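Local structure of putative Oleoyl-[acyl-carrier protein] thioesterase (Lactobacillus plantarum, 2OWN) at residues E14-T19 and I35-L40; A29-L34 and T73-Q78; T66-D71 and I113-V118; T83-G88 and E99-D104. The protein probably hydrolyses the thioester bond of fatty acyl chains carried on acyl-carrier protein, oleoyl chains in particular, releasing the free fatty acid. One frame throughout, in Å; residues are numbered along the deposited sequence. Where two conformers were deposited one is given.

Interaction 1 (E14-T19 and I35-L40); sequences EQHRIT and IDIAVL
H16 NE2 is gripped by one hydrogen bond, to OE1 of E22, which fixes the rotation of the imidazole between strand 14-17 and helix 31-48. With CG anti to the backbone N (chi1 -180°), the ring reaches toward the helix and offers one face to I37. The methyl CG2 of I37 sits over that face in a CH-pi contact, 3.8 Å from the H16 ring centroid and 14° off the ring normal. I18 CD1 meets the same ring at its edge, in plane, and lies 4.1 Å from I37 CD1, on the other branch. Toward the start of the strand, E14 crosses L40 at about a right angle, its OE2 lying 3.6 Å from L40 CD2. No hydrogen bond joins the two segments: strand and helix meet through side chains alone, as expected where a hot dog sheet wraps its long helix. Y21 of the second subunit packs on H16 and I37. E14 OE1 lies close to the like-charged D44 OD2 of the same chain, which would tend to raise its proton affinity, an effect opposed partly by a long, weak ion pair with R17 of the second subunit, while the bond to E22 would favour a protonated imidazole at H16.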
loop_
_atom_site.group_PDB
_atom_site.type_symbol
_atom_site.label_atom_id
_atom_site.label_comp_id
_atom_site.label_asym_id
_atom_site.label_seq_id
_atom_site.Cartn_x
_atom_site.Cartn_y
_atom_site.Cartn_z
ATOM N N GLU B 14 11.201 16.202 5.732
ATOM C CA GLU B 14 11.875 15.172 4.928
ATOM C C GLU B 14 11.270 15.111 3.526
ATOM O O GLU B 14 10.106 15.498 3.342
ATOM C CB GLU B 14 11.791 13.789 5.596
ATOM C CG GLU B 14 10.390 13.109 5.620
ATOM C CD GLU B 14 10.404 11.800 6.367
ATOM O OE1 GLU B 14 10.781 11.815 7.542
ATOM O OE2 GLU B 14 9.988 10.769 5.808
ATOM N N GLN B 15 12.051 14.596 2.577
ATOM C CA GLN B 15 11.628 14.421 1.187
ATOM C C GLN B 15 11.101 12.992 0.998
ATOM O O GLN B 15 11.557 12.052 1.672
ATOM C CB GLN B 15 12.753 14.732 0.204
ATOM C CG GLN B 15 13.200 16.207 0.243
ATOM C CD GLN B 15 14.349 16.536 -0.708
ATOM O OE1 GLN B 15 14.576 15.857 -1.718
ATOM N NE2 GLN B 15 15.075 17.604 -0.393
ATOM N N HIS B 16 10.115 12.845 0.116
ATOM C CA HIS B 16 9.519 11.544 -0.212
ATOM C C HIS B 16 9.169 11.484 -1.698
ATOM O O HIS B 16 8.460 12.360 -2.201
ATOM C CB HIS B 16 8.265 11.251 0.624
ATOM C CG HIS B 16 7.638 9.922 0.309
ATOM N ND1 HIS B 16 8.073 8.745 0.875
ATOM C CD2 HIS B 16 6.648 9.584 -0.550
ATOM C CE1 HIS B 16 7.372 7.741 0.386
ATOM N NE2 HIS B 16 6.496 8.221 -0.480
ATOM N N ARG B 17 9.615 10.407 -2.337
ATOM C CA ARG B 17 9.367 10.124 -3.731
ATOM C C ARG B 17 8.062 9.326 -3.741
ATOM O O ARG B 17 8.007 8.214 -3.179
ATOM C CB ARG B 17 10.557 9.370 -4.351
ATOM C CG ARG B 17 10.402 8.875 -5.764
ATOM C CD ARG B 17 9.669 7.532 -5.884
ATOM N NE ARG B 17 9.640 7.168 -7.270
ATOM C CZ ARG B 17 10.572 6.477 -7.921
ATOM N NH1 ARG B 17 11.694 5.991 -7.338
ATOM N NH2 ARG B 17 10.358 6.255 -9.200
ATOM N N ILE B 18 7.052 9.854 -4.435
ATOM C CA ILE B 18 5.739 9.205 -4.577
ATOM C C ILE B 18 5.914 8.106 -5.631
ATOM O O ILE B 18 6.309 8.406 -6.760
ATOM C CB ILE B 18 4.638 10.186 -5.022
ATOM C CG1 ILE B 18 4.442 11.328 -4.011
ATOM C CG2 ILE B 18 3.270 9.466 -5.255
ATOM C CD1 ILE B 18 3.846 10.919 -2.660
ATOM N N THR B 19 5.673 6.851 -5.236
ATOM C CA THR B 19 5.794 5.684 -6.123
ATOM C C THR B 19 4.458 5.399 -6.805
ATOM O O THR B 19 3.412 5.851 -6.325
ATOM C CB THR B 19 6.249 4.416 -5.346
ATOM O OG1 THR B 19 5.256 4.053 -4.380
ATOM C CG2 THR B 19 7.578 4.661 -4.634
ATOM N N ILE B 35 -1.890 10.272 4.347
ATOM C CA ILE B 35 -1.791 10.047 5.819
ATOM C C ILE B 35 -0.534 9.225 6.150
ATOM O O ILE B 35 0.141 9.535 7.143
ATOM C CB ILE B 35 -3.080 9.398 6.415
ATOM C CG1 ILE B 35 -4.282 10.332 6.239
ATOM C CG2 ILE B 35 -2.923 9.049 7.895
ATOM C CD1 ILE B 35 -4.179 11.699 6.914
ATOM N N ASP B 36 -0.239 8.194 5.339
ATOM C CA ASP B 36 0.980 7.351 5.507
ATOM C C ASP B 36 2.289 8.169 5.599
ATOM O O ASP B 36 3.070 7.984 6.548
ATOM C CB ASP B 36 1.137 6.292 4.384
ATOM C CG ASP B 36 0.272 5.040 4.550
ATOM O OD1 ASP B 36 -0.196 4.689 5.655
ATOM O OD2 ASP B 36 0.123 4.346 3.511
ATOM N N ILE B 37 2.477 9.081 4.640
ATOM C CA ILE B 37 3.687 9.949 4.581
ATOM C C ILE B 37 3.688 11.051 5.658
ATOM O O ILE B 37 4.764 11.445 6.096
ATOM C CB ILE B 37 3.993 10.495 3.136
ATOM C CG1 ILE B 37 2.972 11.543 2.651
ATOM C CG2 ILE B 37 4.138 9.299 2.158
ATOM C CD1 ILE B 37 3.184 11.994 1.200
ATOM N N ALA B 38 2.504 11.563 6.043
ATOM C CA ALA B 38 2.371 12.568 7.133
ATOM C C ALA B 38 2.825 11.936 8.461
ATOM O O ALA B 38 3.669 12.505 9.158
ATOM C CB ALA B 38 0.946 13.092 7.253
ATOM N N VAL B 39 2.287 10.743 8.752
ATOM C CA VAL B 39 2.630 9.938 9.954
ATOM C C VAL B 39 4.110 9.466 9.931
ATOM O O VAL B 39 4.726 9.383 10.999
ATOM C CB VAL B 39 1.589 8.779 10.187
ATOM C CG1 VAL B 39 2.052 7.735 11.233
ATOM C CG2 VAL B 39 0.234 9.375 10.559
ATOM N N LEU B 40 4.650 9.158 8.732
ATOM C CA LEU B 40 6.075 8.782 8.529
ATOM C C LEU B 40 6.975 9.932 9.000
ATOM O O LEU B 40 7.952 9.681 9.691
ATOM C CB LEU B 40 6.400 8.450 7.060
ATOM C CG LEU B 40 7.822 7.976 6.709
ATOM C CD1 LEU B 40 8.142 6.645 7.391
ATOM C CD2 LEU B 40 7.992 7.856 5.212
#

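Interaction 2 (A29-L34 and T73-Q78); sequences ATLTTL and TRMPRQ
Three bends of the same sense, chi1 -64°, chi2 -66° and chi3 -80°, curl the selenomethionine M75 so that its methyl CE turns in against the start of helix 31-48. L34, with CG anti to its backbone N, crosses that chain obliquely and meets it with CB and CD2; L34 CD2 is 4.0 Å from M75 SE. The methyl ends up against two successive backbone carbonyls, M75 CE being 3.1 Å from A29 O and 3.3 Å from T30 O, while L31 CD2 approaches it more loosely. P76 brings its ring alongside A29, P76 CD lying 4.0 Å from A29 CB. One backbone hydrogen bond ties the loop to the residue just before the N-cap: A29 N donates to P76 O over 2.7 Å, practically straight and nearly along the C=O axis. The helix itself begins with T30 as N-cap, where T33 N donates to T30 OG1 at 3.1 Å. Around this joint L31 packs on helix 184-191 and strand 200-209, and M75 also reaches L202; the loop between strands 61-72 and 81-91 packs against the N-terminal end of the central helix of the first hot dog domain. A methyl polarised by selenium and set against two carbonyl oxygens may draw a slight electrostatic gain, yet the one strong polar tie is the A29 to P76 bond, with apolar packing doing the rest.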
loop_
_atom_site.group_PDB
_atom_site.type_symbol
_atom_site.label_atom_id
_atom_site.label_comp_id
_atom_site.label_asym_id
_atom_site.label_seq_id
_atom_site.Cartn_x
_atom_site.Cartn_y
_atom_site.Cartn_z
ATOM N N ALA B 29 -1.389 10.338 -5.818
ATOM C CA ALA B 29 -1.367 9.728 -4.482
ATOM C C ALA B 29 -2.763 9.584 -3.888
ATOM O O ALA B 29 -3.606 10.464 -4.066
ATOM C CB ALA B 29 -0.485 10.541 -3.513
ATOM N N THR B 30 -2.999 8.458 -3.226
ATOM C CA THR B 30 -4.266 8.184 -2.567
ATOM C C THR B 30 -4.263 8.885 -1.201
ATOM O O THR B 30 -3.195 9.328 -0.729
ATOM C CB THR B 30 -4.455 6.679 -2.307
ATOM O OG1 THR B 30 -3.443 6.227 -1.401
ATOM C CG2 THR B 30 -4.384 5.863 -3.623
ATOM N N LEU B 31 -5.442 8.974 -0.576
ATOM C CA LEU B 31 -5.574 9.522 0.802
ATOM C C LEU B 31 -4.821 8.657 1.817
ATOM O O LEU B 31 -4.291 9.196 2.793
ATOM C CB LEU B 31 -7.046 9.694 1.261
ATOM C CG LEU B 31 -7.776 10.923 0.753
ATOM C CD1 LEU B 31 -9.287 10.846 1.017
ATOM C CD2 LEU B 31 -7.161 12.179 1.384
ATOM N N THR B 32 -4.830 7.331 1.597
ATOM C CA THR B 32 -4.088 6.344 2.415
ATOM C C THR B 32 -2.602 6.754 2.413
ATOM O O THR B 32 -2.033 6.936 3.492
ATOM C CB THR B 32 -4.286 4.911 1.906
ATOM O OG1 THR B 32 -5.693 4.640 1.822
ATOM C CG2 THR B 32 -3.611 3.888 2.824
ATOM N N THR B 33 -2.044 6.989 1.215
ATOM C CA THR B 33 -0.639 7.458 1.051
ATOM C C THR B 33 -0.369 8.814 1.721
ATOM O O THR B 33 0.676 8.967 2.345
ATOM C CB THR B 33 -0.218 7.542 -0.429
ATOM O OG1 THR B 33 -0.185 6.217 -0.945
ATOM C CG2 THR B 33 1.194 8.217 -0.634
ATOM N N LEU B 34 -1.313 9.760 1.581
ATOM C CA LEU B 34 -1.198 11.122 2.160
ATOM C C LEU B 34 -1.024 11.048 3.679
ATOM O O LEU B 34 -0.093 11.663 4.210
ATOM C CB LEU B 34 -2.394 12.014 1.805
ATOM C CG LEU B 34 -2.260 13.508 2.129
ATOM C CD1 LEU B 34 -1.188 14.132 1.248
ATOM C CD2 LEU B 34 -3.576 14.224 1.930
ATOM N N THR B 73 -4.919 21.194 -1.898
ATOM C CA THR B 73 -4.759 22.094 -3.067
ATOM C C THR B 73 -4.699 21.140 -4.277
ATOM O O THR B 73 -5.430 21.317 -5.256
ATOM C CB THR B 73 -3.519 22.998 -2.952
ATOM O OG1 THR B 73 -3.666 23.843 -1.802
ATOM C CG2 THR B 73 -3.341 23.871 -4.194
ATOM N N ARG B 74 -3.772 20.184 -4.215
ATOM C CA ARG B 74 -3.670 19.091 -5.211
ATOM C C ARG B 74 -2.927 17.914 -4.584
ATOM O O ARG B 74 -2.028 18.138 -3.768
ATOM C CB ARG B 74 -3.028 19.487 -6.548
ATOM C CG ARG B 74 -1.520 19.728 -6.586
ATOM C CD ARG B 74 -1.075 19.890 -8.002
ATOM N NE ARG B 74 0.373 20.038 -8.075
ATOM C CZ ARG B 74 1.279 19.052 -8.094
ATOM N NH1 ARG B 74 0.941 17.754 -7.996
ATOM N NH2 ARG B 74 2.575 19.383 -8.178
HETATM N N MSE B 75 -3.289 16.693 -4.976
HETATM C CA MSE B 75 -2.633 15.489 -4.462
HETATM C C MSE B 75 -1.281 15.313 -5.145
HETATM O O MSE B 75 -1.141 15.726 -6.313
HETATM C CB MSE B 75 -3.485 14.225 -4.661
HETATM C CG MSE B 75 -4.788 14.262 -3.882
HETATM SE SE MSE B 75 -4.479 14.250 -1.953
HETATM C CE MSE B 75 -4.169 12.363 -1.669
ATOM N N PRO B 76 -0.265 14.784 -4.411
ATOM C CA PRO B 76 1.020 14.507 -5.050
ATOM C C PRO B 76 0.883 13.519 -6.243
ATOM O O PRO B 76 0.048 12.608 -6.194
ATOM C CB PRO B 76 1.835 13.886 -3.915
ATOM C CG PRO B 76 1.280 14.461 -2.711
ATOM C CD PRO B 76 -0.177 14.494 -2.960
ATOM N N ARG B 77 1.646 13.771 -7.301
ATOM C CA ARG B 77 1.653 12.962 -8.530
ATOM C C ARG B 77 2.699 11.855 -8.431
ATOM O O ARG B 77 3.648 11.972 -7.639
ATOM C CB ARG B 77 2.002 13.854 -9.731
ATOM C CG ARG B 77 0.977 14.953 -10.049
ATOM C CD ARG B 77 1.612 16.141 -10.795
ATOM N NE ARG B 77 2.398 15.774 -11.978
ATOM C CZ ARG B 77 3.160 16.612 -12.707
ATOM N NH1 ARG B 77 3.285 17.924 -12.408
ATOM N NH2 ARG B 77 3.832 16.122 -13.764
ATOM N N GLN B 78 2.531 10.803 -9.249
ATOM C CA GLN B 78 3.497 9.680 -9.343
ATOM C C GLN B 78 4.867 10.250 -9.755
ATOM O O GLN B 78 4.937 11.108 -10.640
ATOM C CB GLN B 78 3.065 8.633 -10.375
ATOM C CG GLN B 78 3.995 7.423 -10.542
ATOM C CD GLN B 78 3.613 6.531 -11.713
ATOM O OE1 GLN B 78 2.453 6.421 -12.065
ATOM N NE2 GLN B 78 4.601 5.896 -12.317
#

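Interaction 3 (T66-D71 and I113-V118); sequences TQYAID and ITSIWV. With SO4 (sulfate ion), chain O.
A classic beta bulge interrupts this antiparallel pair of hot dog strands: T66 and Q67 both face I116, whose carbonyl takes a bond from T66 N at 2.9 Å and a weaker one from Q67 N. Beyond it the register is regular, and A69 exchanges two bonds with T114, A69 O receiving T114 N at 2.9 Å almost along the C=O axis. The tight part is on the face where Y68, I70 and I113 pack on helix 31-48 and S115 on F100. There the Y68 ring, set by chi1 -77°, crosses I113 obliquely with CD1 3.6 Å from I113 CG2, while S115 CB approaches the same CD1 from the other side of the ring plane. I70 and I113 lie side by side, pointing the same way. S115 OG, in the crowded position, takes a hydrogen bond from W117 NE1, which lies two residues on, and also bonds R98 O. At the bulge the fit is tighter than usual, T66 CG2 standing 3.4 Å from V118 CG2. The other face is partly roofed by L149 and P150 but looser toward Q67, which is partly exposed. Its extended chain runs beside I116, Q67 OE1 lying 3.7 Å from I116 CG1, and its amide turns outward to a sulfate ion, probably from the crystallisation liquor: Q67 NE2 donates to sulfate O3 at 2.8 Å.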
loop_
_atom_site.group_PDB
_atom_site.type_symbol
_atom_site.label_atom_id
_atom_site.label_comp_id
_atom_site.label_asym_id
_atom_site.label_seq_id
_atom_site.Cartn_x
_atom_site.Cartn_y
_atom_site.Cartn_z
ATOM N N THR B 66 -7.510 11.051 17.260
ATOM C CA THR B 66 -8.967 11.131 17.364
ATOM C C THR B 66 -9.592 11.903 16.196
ATOM O O THR B 66 -10.711 11.561 15.793
ATOM C CB THR B 66 -9.411 11.783 18.702
ATOM O OG1 THR B 66 -8.876 13.110 18.812
ATOM C CG2 THR B 66 -8.939 10.951 19.888
ATOM N N GLN B 67 -8.883 12.922 15.667
ATOM C CA GLN B 67 -9.364 13.780 14.581
ATOM C C GLN B 67 -8.325 14.181 13.520
ATOM O O GLN B 67 -7.141 14.278 13.839
ATOM C CB GLN B 67 -9.857 15.108 15.174
ATOM C CG GLN B 67 -10.782 15.019 16.401
ATOM C CD GLN B 67 -11.343 16.350 16.865
ATOM O OE1 GLN B 67 -11.222 17.379 16.196
ATOM N NE2 GLN B 67 -11.975 16.327 18.028
ATOM N N TYR B 68 -8.804 14.402 12.283
ATOM C CA TYR B 68 -8.028 14.932 11.134
ATOM C C TYR B 68 -8.894 15.924 10.326
ATOM O O TYR B 68 -10.082 15.678 10.133
ATOM C CB TYR B 68 -7.524 13.903 10.102
ATOM C CG TYR B 68 -6.336 13.065 10.463
ATOM C CD1 TYR B 68 -5.054 13.651 10.586
ATOM C CD2 TYR B 68 -6.428 11.660 10.524
ATOM C CE1 TYR B 68 -3.895 12.859 10.877
ATOM C CE2 TYR B 68 -5.281 10.848 10.807
ATOM C CZ TYR B 68 -4.017 11.458 10.982
ATOM O OH TYR B 68 -2.903 10.684 11.267
ATOM N N ALA B 69 -8.275 17.026 9.900
ATOM C CA ALA B 69 -8.862 18.047 9.008
ATOM C C ALA B 69 -7.771 18.205 7.939
ATOM O O ALA B 69 -6.652 18.565 8.291
ATOM C CB ALA B 69 -9.133 19.344 9.718
ATOM N N ILE B 70 -8.087 17.902 6.678
ATOM C CA ILE B 70 -7.131 17.938 5.548
ATOM C C ILE B 70 -7.620 18.938 4.501
ATOM O O ILE B 70 -8.757 18.814 4.063
ATOM C CB ILE B 70 -6.980 16.535 4.887
ATOM C CG1 ILE B 70 -6.738 15.419 5.928
ATOM C CG2 ILE B 70 -5.865 16.544 3.816
ATOM C CD1 ILE B 70 -6.684 14.033 5.342
ATOM N N ASP B 71 -6.777 19.919 4.153
ATOM C CA ASP B 71 -7.039 20.952 3.140
ATOM C C ASP B 71 -6.153 20.548 1.966
ATOM O O ASP B 71 -4.940 20.648 2.083
ATOM C CB ASP B 71 -6.687 22.347 3.693
ATOM C CG ASP B 71 -6.933 23.499 2.699
ATOM O OD1 ASP B 71 -7.540 23.321 1.622
ATOM O OD2 ASP B 71 -6.524 24.635 3.030
ATOM N N ILE B 113 -2.590 19.451 6.758
ATOM C CA ILE B 113 -3.296 18.580 7.690
ATOM C C ILE B 113 -3.172 19.097 9.120
ATOM O O ILE B 113 -2.072 19.474 9.542
ATOM C CB ILE B 113 -2.755 17.119 7.648
ATOM C CG1 ILE B 113 -2.769 16.550 6.213
ATOM C CG2 ILE B 113 -3.543 16.203 8.609
ATOM C CD1 ILE B 113 -2.228 15.120 6.091
ATOM N N THR B 114 -4.315 19.178 9.810
ATOM C CA THR B 114 -4.406 19.526 11.238
ATOM C C THR B 114 -4.977 18.263 11.898
ATOM O O THR B 114 -5.714 17.501 11.247
ATOM C CB THR B 114 -5.253 20.786 11.542
ATOM O OG1 THR B 114 -6.617 20.596 11.153
ATOM C CG2 THR B 114 -4.679 21.999 10.831
ATOM N N SER B 115 -4.629 18.034 13.165
ATOM C CA SER B 115 -5.087 16.847 13.907
ATOM C C SER B 115 -5.071 16.975 15.425
ATOM O O SER B 115 -4.364 17.821 15.961
ATOM C CB SER B 115 -4.200 15.659 13.524
ATOM O OG SER B 115 -2.851 15.952 13.824
ATOM N N ILE B 116 -5.842 16.090 16.074
ATOM C CA ILE B 116 -5.970 15.983 17.533
ATOM C C ILE B 116 -5.575 14.546 17.934
ATOM O O ILE B 116 -6.022 13.584 17.294
ATOM C CB ILE B 116 -7.397 16.338 18.037
ATOM C CG1 ILE B 116 -7.807 17.764 17.632
ATOM C CG2 ILE B 116 -7.501 16.207 19.570
ATOM C CD1 ILE B 116 -6.963 18.891 18.222
ATOM N N TRP B 117 -4.741 14.433 18.977
ATOM C CA TRP B 117 -4.239 13.163 19.525
ATOM C C TRP B 117 -4.453 13.098 21.047
ATOM O O TRP B 117 -4.343 14.126 21.721
ATOM C CB TRP B 117 -2.748 13.027 19.237
ATOM C CG TRP B 117 -2.350 12.994 17.791
ATOM C CD1 TRP B 117 -2.242 14.061 16.941
ATOM C CD2 TRP B 117 -1.928 11.845 17.045
ATOM N NE1 TRP B 117 -1.823 13.641 15.702
ATOM C CE2 TRP B 117 -1.611 12.293 15.730
ATOM C CE3 TRP B 117 -1.800 10.470 17.349
ATOM C CZ2 TRP B 117 -1.172 11.414 14.704
ATOM C CZ3 TRP B 117 -1.351 9.577 16.327
ATOM C CH2 TRP B 117 -1.045 10.067 15.015
ATOM N N VAL B 118 -4.718 11.891 21.562
ATOM C CA VAL B 118 -4.935 11.611 23.006
ATOM C C VAL B 118 -4.082 10.412 23.474
ATOM O O VAL B 118 -3.796 9.514 22.664
ATOM C CB VAL B 118 -6.433 11.354 23.326
ATOM C CG1 VAL B 118 -7.254 12.599 23.036
ATOM C CG2 VAL B 118 -6.988 10.152 22.551
HETATM S S SO4 O . -15.144 17.860 18.784
HETATM O O1 SO4 O . -15.422 18.584 17.557
HETATM O O2 SO4 O . -15.372 16.437 18.550
HETATM O O3 SO4 O . -13.755 18.095 19.162
HETATM O O4 SO4 O . -16.006 18.334 19.862
#

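Interaction 4 (T83-G88 and E99-D104); sequences TIAVRG and EFWIRD
The strands run antiparallel, 167° between their directions; T83, A85 and R87 each exchange two backbone hydrogen bonds with R103, W101 and E99, A85 N reaching W101 O at 2.8 Å. Between these pairs, I84 faces I102 and V86 faces F100 as non-hydrogen-bonded pairs. On that face I102 folds its CD1 inward until it lies 3.4 Å from I84 CG2, tighter than ordinary packing, and V86 CG2 touches the F100 ring, 3.6 Å from CD2. Helix 31-48 covers this side through L34, A38 and A41. The opposite face is polar at both ends. R87, bent at chi3 (69°), runs beside E99; its guanidinium meets OE1 edge on in a weak salt bridge, R87 NH2 to E99 OE1 3.5 Å. The stronger partner of that oxygen is OG of S89, and Y112 OH holds OE2, so the carboxylate is well gripped and probably stays ionised. The guanidinium stands 85° to the W101 ring and meets it obliquely at CH2, while R87 CB lies at the ring edge. R103, extended from CG to NE, reaches over to the partner strand, NH1 3.3 Å from A85 CB and one guanidinium face over W101 CB. With I84, V86, F100 and I102 turned to the helix and R87, E99, W101 and R103 on the other face, this is an amphipathic hairpin of the kind that builds a hot dog sheet.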
loop_
_atom_site.group_PDB
_atom_site.type_symbol
_atom_site.label_atom_id
_atom_site.label_comp_id
_atom_site.label_asym_id
_atom_site.label_seq_id
_atom_site.Cartn_x
_atom_site.Cartn_y
_atom_site.Cartn_z
ATOM N N THR B 83 7.967 17.300 -0.138
ATOM C CA THR B 83 8.563 17.641 1.149
ATOM C C THR B 83 7.422 17.564 2.178
ATOM O O THR B 83 6.395 18.239 1.988
ATOM C CB THR B 83 9.220 19.029 1.096
ATOM O OG1 THR B 83 10.291 18.989 0.144
ATOM C CG2 THR B 83 9.784 19.448 2.450
ATOM N N ILE B 84 7.583 16.718 3.207
ATOM C CA ILE B 84 6.590 16.548 4.291
ATOM C C ILE B 84 7.163 17.237 5.536
ATOM O O ILE B 84 8.108 16.711 6.139
ATOM C CB ILE B 84 6.209 15.062 4.646
ATOM C CG1 ILE B 84 5.797 14.235 3.419
ATOM C CG2 ILE B 84 5.087 15.034 5.710
ATOM C CD1 ILE B 84 6.925 13.722 2.579
ATOM N N ALA B 85 6.616 18.411 5.875
ATOM C CA ALA B 85 6.999 19.193 7.065
ATOM C C ALA B 85 5.975 18.866 8.157
ATOM O O ALA B 85 4.783 18.736 7.849
ATOM C CB ALA B 85 7.016 20.675 6.770
ATOM N N VAL B 86 6.438 18.723 9.406
ATOM C CA VAL B 86 5.585 18.388 10.573
ATOM C C VAL B 86 5.970 19.213 11.826
ATOM O O VAL B 86 7.128 19.608 11.969
ATOM C CB VAL B 86 5.642 16.850 10.853
ATOM C CG1 VAL B 86 7.045 16.399 11.295
ATOM C CG2 VAL B 86 4.593 16.442 11.878
ATOM N N ARG B 87 4.985 19.463 12.701
ATOM C CA ARG B 87 5.166 20.236 13.941
ATOM C C ARG B 87 4.153 19.857 15.029
ATOM O O ARG B 87 2.947 19.846 14.761
ATOM C CB ARG B 87 5.072 21.740 13.613
ATOM C CG ARG B 87 5.262 22.716 14.795
ATOM C CD ARG B 87 5.414 24.170 14.336
ATOM N NE ARG B 87 4.193 24.754 13.760
ATOM C CZ ARG B 87 4.072 25.977 13.213
ATOM N NH1 ARG B 87 5.111 26.823 13.104
ATOM N NH2 ARG B 87 2.877 26.365 12.736
ATOM N N GLY B 88 4.649 19.561 16.242
ATOM C CA GLY B 88 3.836 19.257 17.433
ATOM C C GLY B 88 3.660 20.679 17.953
ATOM O O GLY B 88 4.423 21.135 18.797
ATOM N N GLU B 99 0.249 19.570 13.443
ATOM C CA GLU B 99 0.122 20.082 12.073
ATOM C C GLU B 99 1.123 19.418 11.114
ATOM O O GLU B 99 2.236 19.060 11.533
ATOM C CB GLU B 99 0.330 21.588 12.050
ATOM C CG GLU B 99 -0.796 22.373 12.690
ATOM C CD GLU B 99 -0.493 23.839 12.695
ATOM O OE1 GLU B 99 0.177 24.326 13.628
ATOM O OE2 GLU B 99 -0.991 24.543 11.805
ATOM N N PHE B 100 0.713 19.279 9.843
ATOM C CA PHE B 100 1.540 18.694 8.759
ATOM C C PHE B 100 1.362 19.513 7.472
ATOM O O PHE B 100 0.240 19.953 7.193
ATOM C CB PHE B 100 1.160 17.252 8.379
ATOM C CG PHE B 100 0.956 16.304 9.532
ATOM C CD1 PHE B 100 -0.236 16.358 10.289
ATOM C CD2 PHE B 100 1.868 15.257 9.787
ATOM C CE1 PHE B 100 -0.475 15.453 11.351
ATOM C CE2 PHE B 100 1.628 14.330 10.854
ATOM C CZ PHE B 100 0.453 14.432 11.634
ATOM N N TRP B 101 2.437 19.674 6.695
ATOM C CA TRP B 101 2.426 20.379 5.398
ATOM C C TRP B 101 3.111 19.512 4.352
ATOM O O TRP B 101 4.262 19.122 4.566
ATOM C CB TRP B 101 3.169 21.705 5.454
ATOM C CG TRP B 101 2.602 22.685 6.370
ATOM C CD1 TRP B 101 1.775 23.720 6.053
ATOM C CD2 TRP B 101 2.819 22.751 7.777
ATOM N NE1 TRP B 101 1.454 24.432 7.180
ATOM C CE2 TRP B 101 2.076 23.863 8.259
ATOM C CE3 TRP B 101 3.564 21.972 8.692
ATOM C CZ2 TRP B 101 2.051 24.225 9.631
ATOM C CZ3 TRP B 101 3.553 22.333 10.075
ATOM C CH2 TRP B 101 2.792 23.453 10.522
ATOM N N ILE B 102 2.399 19.179 3.275
ATOM C CA ILE B 102 2.935 18.406 2.142
ATOM C C ILE B 102 3.129 19.495 1.078
ATOM O O ILE B 102 2.133 20.149 0.702
ATOM C CB ILE B 102 1.990 17.294 1.650
ATOM C CG1 ILE B 102 1.526 16.370 2.793
ATOM C CG2 ILE B 102 2.653 16.479 0.555
ATOM C CD1 ILE B 102 2.601 15.659 3.522
ATOM N N ARG B 103 4.388 19.689 0.641
ATOM C CA ARG B 103 4.781 20.700 -0.357
ATOM C C ARG B 103 5.505 20.073 -1.547
ATOM O O ARG B 103 6.108 18.994 -1.411
ATOM C CB ARG B 103 5.700 21.748 0.285
ATOM C CG ARG B 103 5.094 22.525 1.459
ATOM C CD ARG B 103 6.067 23.599 1.949
ATOM N NE ARG B 103 5.509 24.465 3.001
ATOM C CZ ARG B 103 5.648 24.345 4.337
ATOM N NH1 ARG B 103 6.374 23.369 4.919
ATOM N NH2 ARG B 103 5.050 25.252 5.128
ATOM N N ASP B 104 5.459 20.760 -2.703
ATOM C CA ASP B 104 6.135 20.286 -3.947
ATOM C C ASP B 104 7.627 20.676 -3.940
ATOM O O ASP B 104 8.083 21.354 -3.005
ATOM C CB ASP B 104 5.388 20.725 -5.248
ATOM C CG ASP B 104 5.424 22.242 -5.555
ATOM O OD1 ASP B 104 6.148 23.058 -4.933
ATOM O OD2 ASP B 104 4.685 22.613 -6.493
HETATM O O HOH W 1 10.201 21.824 -1.396
#

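In the fold
Helix 31-48 is the shared element: interactions 1 and 2 use it, and the strands of interactions 3 and 4 pack on it. Centre to centre, interaction 1 lies about 10 Å from interactions 2 and 4 and about 17 Å from interaction 3. Strand 12-17 joins the hairpin of interaction 4, E14 O lying 2.8 Å from I84 N, and F100 N, 2.8 Å from I113 O, links it to interaction 3. L34 joins interaction 2 to interactions 4 and 3, its CD1 3.8 Å from I102 CG1 and its CD2 3.8 Å from I70 CG2. An unidentified ligand, probably from the crystallisation liquor, lies about 3 Å from the W117 side chain (nearest atoms) and may mark a pocket.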